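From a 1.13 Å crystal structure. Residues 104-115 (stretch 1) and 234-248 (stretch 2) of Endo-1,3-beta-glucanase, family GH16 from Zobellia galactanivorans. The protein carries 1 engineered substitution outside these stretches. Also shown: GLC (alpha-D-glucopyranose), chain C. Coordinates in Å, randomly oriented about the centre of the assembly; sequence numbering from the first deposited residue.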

# COMPACT_ATOMS: atom_id res chain seq x y z
N LEU A 104 9.89 -5.94 -5.86
CA LEU A 104 9.06 -6.58 -4.83
C LEU A 104 9.85 -7.62 -4.02
O LEU A 104 10.82 -8.21 -4.57
CB LEU A 104 7.78 -7.21 -5.45
CG LEU A 104 6.98 -6.26 -6.31
CD1 LEU A 104 5.72 -6.95 -6.77
CD2 LEU A 104 6.66 -4.95 -5.65
N PRO A 105 9.43 -7.96 -2.82
CA PRO A 105 10.09 -9.06 -2.10
C PRO A 105 9.95 -10.36 -2.88
O PRO A 105 8.88 -10.67 -3.45
CB PRO A 105 9.31 -9.10 -0.76
CG PRO A 105 8.57 -7.81 -0.69
CD PRO A 105 8.42 -7.24 -2.04
N SER A 106 10.98 -11.19 -2.83
CA SER A 106 10.92 -12.52 -3.48
C SER A 106 10.48 -13.63 -2.58
O SER A 106 10.13 -14.70 -3.12
CB SER A 106 12.36 -12.90 -4.01
OG SER A 106 13.25 -13.01 -2.94
N LYS A 107 10.55 -13.48 -1.26
CA LYS A 107 10.43 -14.61 -0.39
C LYS A 107 9.01 -14.98 -0.10
O LYS A 107 8.08 -14.16 0.02
CB LYS A 107 11.17 -14.39 0.93
CG LYS A 107 12.71 -14.36 0.68
CD LYS A 107 13.51 -14.14 1.94
CE LYS A 107 15.02 -14.14 1.64
NZ LYS A 107 15.79 -13.91 2.89
N LYS A 108 8.80 -16.29 0.12
CA LYS A 108 7.52 -16.80 0.50
C LYS A 108 7.06 -16.22 1.83
O LYS A 108 7.89 -16.07 2.72
CB LYS A 108 7.59 -18.37 0.58
CG LYS A 108 6.27 -19.04 0.83
CD LYS A 108 6.44 -20.58 0.61
CE LYS A 108 5.10 -21.20 1.02
NZ LYS A 108 4.90 -22.63 0.63
N GLY A 109 5.77 -15.97 1.96
CA GLY A 109 5.21 -15.42 3.17
C GLY A 109 5.02 -13.90 3.19
O GLY A 109 4.34 -13.40 4.08
N THR A 110 5.68 -13.21 2.27
CA THR A 110 5.62 -11.76 2.21
C THR A 110 4.41 -11.31 1.38
O THR A 110 4.02 -11.92 0.38
CB THR A 110 6.91 -11.20 1.59
OG1 THR A 110 7.03 -11.69 0.23
CG2 THR A 110 8.16 -11.51 2.35
N TRP A 111 3.84 -10.18 1.83
CA TRP A 111 2.63 -9.60 1.24
C TRP A 111 2.86 -8.12 1.07
O TRP A 111 2.39 -7.30 1.93
CB TRP A 111 1.43 -9.96 2.11
CG TRP A 111 0.10 -9.42 1.68
CD1 TRP A 111 -0.23 -8.75 0.52
CD2 TRP A 111 -1.10 -9.51 2.47
NE1 TRP A 111 -1.59 -8.41 0.55
CE2 TRP A 111 -2.10 -8.86 1.74
CE3 TRP A 111 -1.41 -10.10 3.69
CZ2 TRP A 111 -3.41 -8.79 2.20
CZ3 TRP A 111 -2.73 -10.05 4.16
CH2 TRP A 111 -3.71 -9.41 3.41
N PRO A 112 3.54 -7.69 0.06
CA PRO A 112 3.75 -6.24 -0.17
C PRO A 112 2.49 -5.63 -0.76
O PRO A 112 1.71 -6.29 -1.45
CB PRO A 112 4.88 -6.21 -1.24
CG PRO A 112 4.57 -7.47 -2.08
CD PRO A 112 4.17 -8.52 -1.04
N ALA A 113 2.34 -4.31 -0.55
CA ALA A 113 1.22 -3.61 -1.13
C ALA A 113 1.54 -2.13 -1.34
O ALA A 113 2.27 -1.51 -0.55
CB ALA A 113 -0.02 -3.73 -0.27
N ILE A 114 0.95 -1.61 -2.41
CA ILE A 114 0.89 -0.17 -2.76
C ILE A 114 -0.62 0.07 -2.87
O ILE A 114 -1.25 -0.53 -3.76
CB ILE A 114 1.56 0.13 -4.06
CG1 ILE A 114 3.04 -0.32 -4.07
CG2 ILE A 114 1.46 1.64 -4.38
CD1 ILE A 114 3.69 -0.32 -5.44
N TRP A 115 -1.21 0.92 -2.05
CA TRP A 115 -2.68 0.98 -2.07
C TRP A 115 -3.12 2.29 -1.46
O TRP A 115 -2.30 3.09 -1.04
CB TRP A 115 -3.26 -0.25 -1.36
CG TRP A 115 -2.84 -0.44 0.07
CD1 TRP A 115 -1.61 -0.71 0.58
CD2 TRP A 115 -3.73 -0.52 1.20
NE1 TRP A 115 -1.65 -0.95 1.92
CE2 TRP A 115 -2.95 -0.84 2.31
CE3 TRP A 115 -5.13 -0.38 1.36
CZ2 TRP A 115 -3.50 -1.09 3.60
CZ3 TRP A 115 -5.68 -0.60 2.60
CH2 TRP A 115 -4.90 -0.96 3.73
N LEU A 234 -3.27 -13.14 2.54
CA LEU A 234 -2.49 -13.21 1.32
C LEU A 234 -1.02 -13.47 1.53
O LEU A 234 -0.37 -13.87 0.55
CB LEU A 234 -2.69 -12.02 0.44
CG LEU A 234 -4.08 -11.84 -0.20
CD1 LEU A 234 -4.05 -10.70 -1.26
CD2 LEU A 234 -4.74 -13.09 -0.72
N GLY A 235 -0.45 -13.31 2.72
CA GLY A 235 0.91 -13.71 2.91
C GLY A 235 1.05 -15.23 2.96
O GLY A 235 2.03 -15.78 2.42
N GLY A 236 0.12 -15.90 3.62
CA GLY A 236 0.20 -17.36 3.70
C GLY A 236 1.27 -17.83 4.63
O GLY A 236 1.75 -17.12 5.53
N ASP A 237 1.62 -19.10 4.50
CA ASP A 237 2.62 -19.73 5.34
C ASP A 237 4.00 -19.09 5.09
O ASP A 237 4.42 -18.79 3.94
CB ASP A 237 2.73 -21.21 5.03
CG ASP A 237 1.38 -21.94 5.32
OD1 ASP A 237 0.57 -21.50 6.17
OD2 ASP A 237 1.16 -22.93 4.58
N ILE A 238 4.69 -18.90 6.23
CA ILE A 238 6.03 -18.30 6.14
C ILE A 238 7.02 -19.40 6.46
O ILE A 238 6.90 -20.11 7.47
CB ILE A 238 6.18 -17.17 7.18
CG1 ILE A 238 5.06 -16.11 7.07
CG2 ILE A 238 7.60 -16.57 7.12
CD1 ILE A 238 4.97 -15.20 8.28
N PRO A 239 8.04 -19.64 5.58
CA PRO A 239 9.05 -20.68 5.88
C PRO A 239 9.72 -20.45 7.20
O PRO A 239 9.98 -19.33 7.62
CB PRO A 239 10.04 -20.55 4.73
CG PRO A 239 9.26 -19.99 3.61
CD PRO A 239 8.28 -18.97 4.29
N GLU A 240 9.97 -21.58 7.88
CA GLU A 240 10.64 -21.50 9.17
C GLU A 240 12.02 -20.78 9.07
O GLU A 240 12.40 -20.09 10.01
CB GLU A 240 10.88 -22.91 9.70
CG GLU A 240 11.62 -22.88 11.05
CD GLU A 240 13.21 -22.60 11.01
OE1 GLU A 240 13.94 -22.88 9.95
OE2 GLU A 240 13.77 -22.07 12.07
N ASN A 241 12.65 -20.86 7.92
CA ASN A 241 13.94 -20.26 7.72
C ASN A 241 13.93 -18.81 7.37
O ASN A 241 14.99 -18.22 7.05
CB ASN A 241 14.80 -21.11 6.74
CG ASN A 241 14.40 -20.93 5.19
OD1 ASN A 241 13.30 -20.41 4.82
ND2 ASN A 241 15.33 -21.34 4.27
N PHE A 242 12.76 -18.15 7.30
CA PHE A 242 12.70 -16.75 6.87
C PHE A 242 13.56 -15.92 7.77
O PHE A 242 13.51 -15.97 9.00
CB PHE A 242 11.25 -16.31 6.96
CG PHE A 242 11.08 -14.86 6.45
CD1 PHE A 242 10.88 -14.62 5.15
CD2 PHE A 242 11.18 -13.78 7.29
CE1 PHE A 242 10.73 -13.30 4.63
CE2 PHE A 242 11.01 -12.48 6.80
CZ PHE A 242 10.83 -12.23 5.50
N THR A 243 14.37 -15.08 7.14
CA THR A 243 15.20 -14.12 7.85
C THR A 243 14.66 -12.69 7.69
O THR A 243 14.15 -12.11 8.64
CB THR A 243 16.66 -14.16 7.36
OG1 THR A 243 16.69 -14.12 5.92
CG2 THR A 243 17.35 -15.43 7.83
N ASP A 244 14.79 -12.15 6.49
CA ASP A 244 14.31 -10.80 6.19
C ASP A 244 14.11 -10.68 4.70
O ASP A 244 14.59 -11.50 3.90
CB ASP A 244 15.26 -9.75 6.75
CG ASP A 244 16.70 -10.07 6.37
OD1 ASP A 244 17.07 -10.01 5.22
OD2 ASP A 244 17.49 -10.49 7.35
N ASP A 245 13.38 -9.65 4.25
CA ASP A 245 13.25 -9.36 2.82
C ASP A 245 12.88 -7.91 2.64
O ASP A 245 12.33 -7.28 3.58
CB ASP A 245 12.20 -10.24 2.13
CG ASP A 245 12.49 -10.49 0.69
OD1 ASP A 245 13.54 -10.05 0.16
OD2 ASP A 245 11.64 -11.13 0.04
N ILE A 246 13.13 -7.38 1.46
CA ILE A 246 12.96 -5.98 1.12
C ILE A 246 11.99 -5.75 -0.01
O ILE A 246 11.96 -6.45 -0.98
CB ILE A 246 14.36 -5.34 0.81
CG1 ILE A 246 15.13 -5.08 2.12
CG2 ILE A 246 14.26 -4.07 -0.02
CD1 ILE A 246 16.63 -4.76 1.92
N PHE A 247 11.25 -4.64 0.13
CA PHE A 247 10.42 -4.00 -0.92
C PHE A 247 11.12 -2.68 -1.24
O PHE A 247 11.26 -1.86 -0.32
CB PHE A 247 9.06 -3.78 -0.28
CG PHE A 247 7.96 -3.17 -1.12
CD1 PHE A 247 8.03 -3.00 -2.48
CD2 PHE A 247 6.79 -2.76 -0.46
CE1 PHE A 247 6.97 -2.42 -3.18
CE2 PHE A 247 5.75 -2.21 -1.15
CZ PHE A 247 5.84 -2.07 -2.50
N GLU A 248 11.65 -2.54 -2.42
CA GLU A 248 12.50 -1.43 -2.77
C GLU A 248 11.77 -0.52 -3.75
O GLU A 248 11.33 -0.95 -4.82
CB GLU A 248 13.79 -1.94 -3.41
CG GLU A 248 14.74 -0.81 -3.66
CD GLU A 248 16.07 -1.21 -4.25
OE1 GLU A 248 16.16 -2.31 -4.81
OE2 GLU A 248 17.01 -0.41 -4.19
C1 GLC C . -6.40 -4.56 0.46
C2 GLC C . -7.13 -5.19 1.70
C3 GLC C . -6.44 -4.63 2.95
C4 GLC C . -5.00 -4.91 2.92
C5 GLC C . -4.49 -4.10 1.75
C6 GLC C . -2.99 -4.22 1.52
O1 GLC C . -6.78 -3.22 0.22
O2 GLC C . -8.49 -4.82 1.61
O3 GLC C . -7.05 -5.26 4.16
O4 GLC C . -4.38 -4.50 4.15
O5 GLC C . -5.11 -4.61 0.55
O6 GLC C . -2.60 -5.56 1.28
O HOH W 1 13.51 -7.36 -3.48
O HOH W 2 14.01 -10.42 -2.39
O HOH W 3 14.96 -16.11 4.41
O HOH W 4 1.67 -22.90 1.91

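Strands 110-115 and 244-248 run nearly parallel, their axes 17° apart and no closer than 9.0 Å; at that spacing side chains, not a backbone ladder, fill the gap. The two backbones also draw together where stretch 1 is still loop: L104 CA lies 4.9 Å from F247 CA, and G109 CA lies 4.2 Å from I238 CA. G109, the residue of the second approach, lies in a type II turn from K107 to T110, where T110 OG1 donates to K107 O (2.7 Å). G109, at positive phi in this turn, fits closely against stretch 2: its CA sits 3.3 Å from G235 O in a CA-H...O contact, and a CB here would clash with I238 CG1. G235 is equally confined, since a CB on it would run into G109 O.

F247 gives up the most surface to the contact. P112 CB packs over one face of its ring, 4.0 Å from F247 CD2, while I114 CG1 meets the ring edge 3.7 Å from F247 CZ; L104 CD2 adds an apolar contact 3.5 Å from F247 CE1. Near the helix end, L234 CB lies over one face of W111, 3.5 Å from W111 CE2, a CH-pi contact suited to the electron-rich indole.

Polar bonds gather around K107 and D245. K107 N donates to D245 OD2 (2.9 Å), so the carboxylate anchors the loop leading into the turn. The extended K107 side chain, m at chi1 and t thereafter, carries NZ to D244 O for a second hydrogen bond (2.9 Å). Water 3 accepts from both K107 NZ (2.8 Å to its O) and T243 N (3.0 Å to its O). Water 2 accepts from S106 N and donates to D245 OD1, while water 1 donates to both L104 O and I246 O, joining two carbonyls that cannot bond directly.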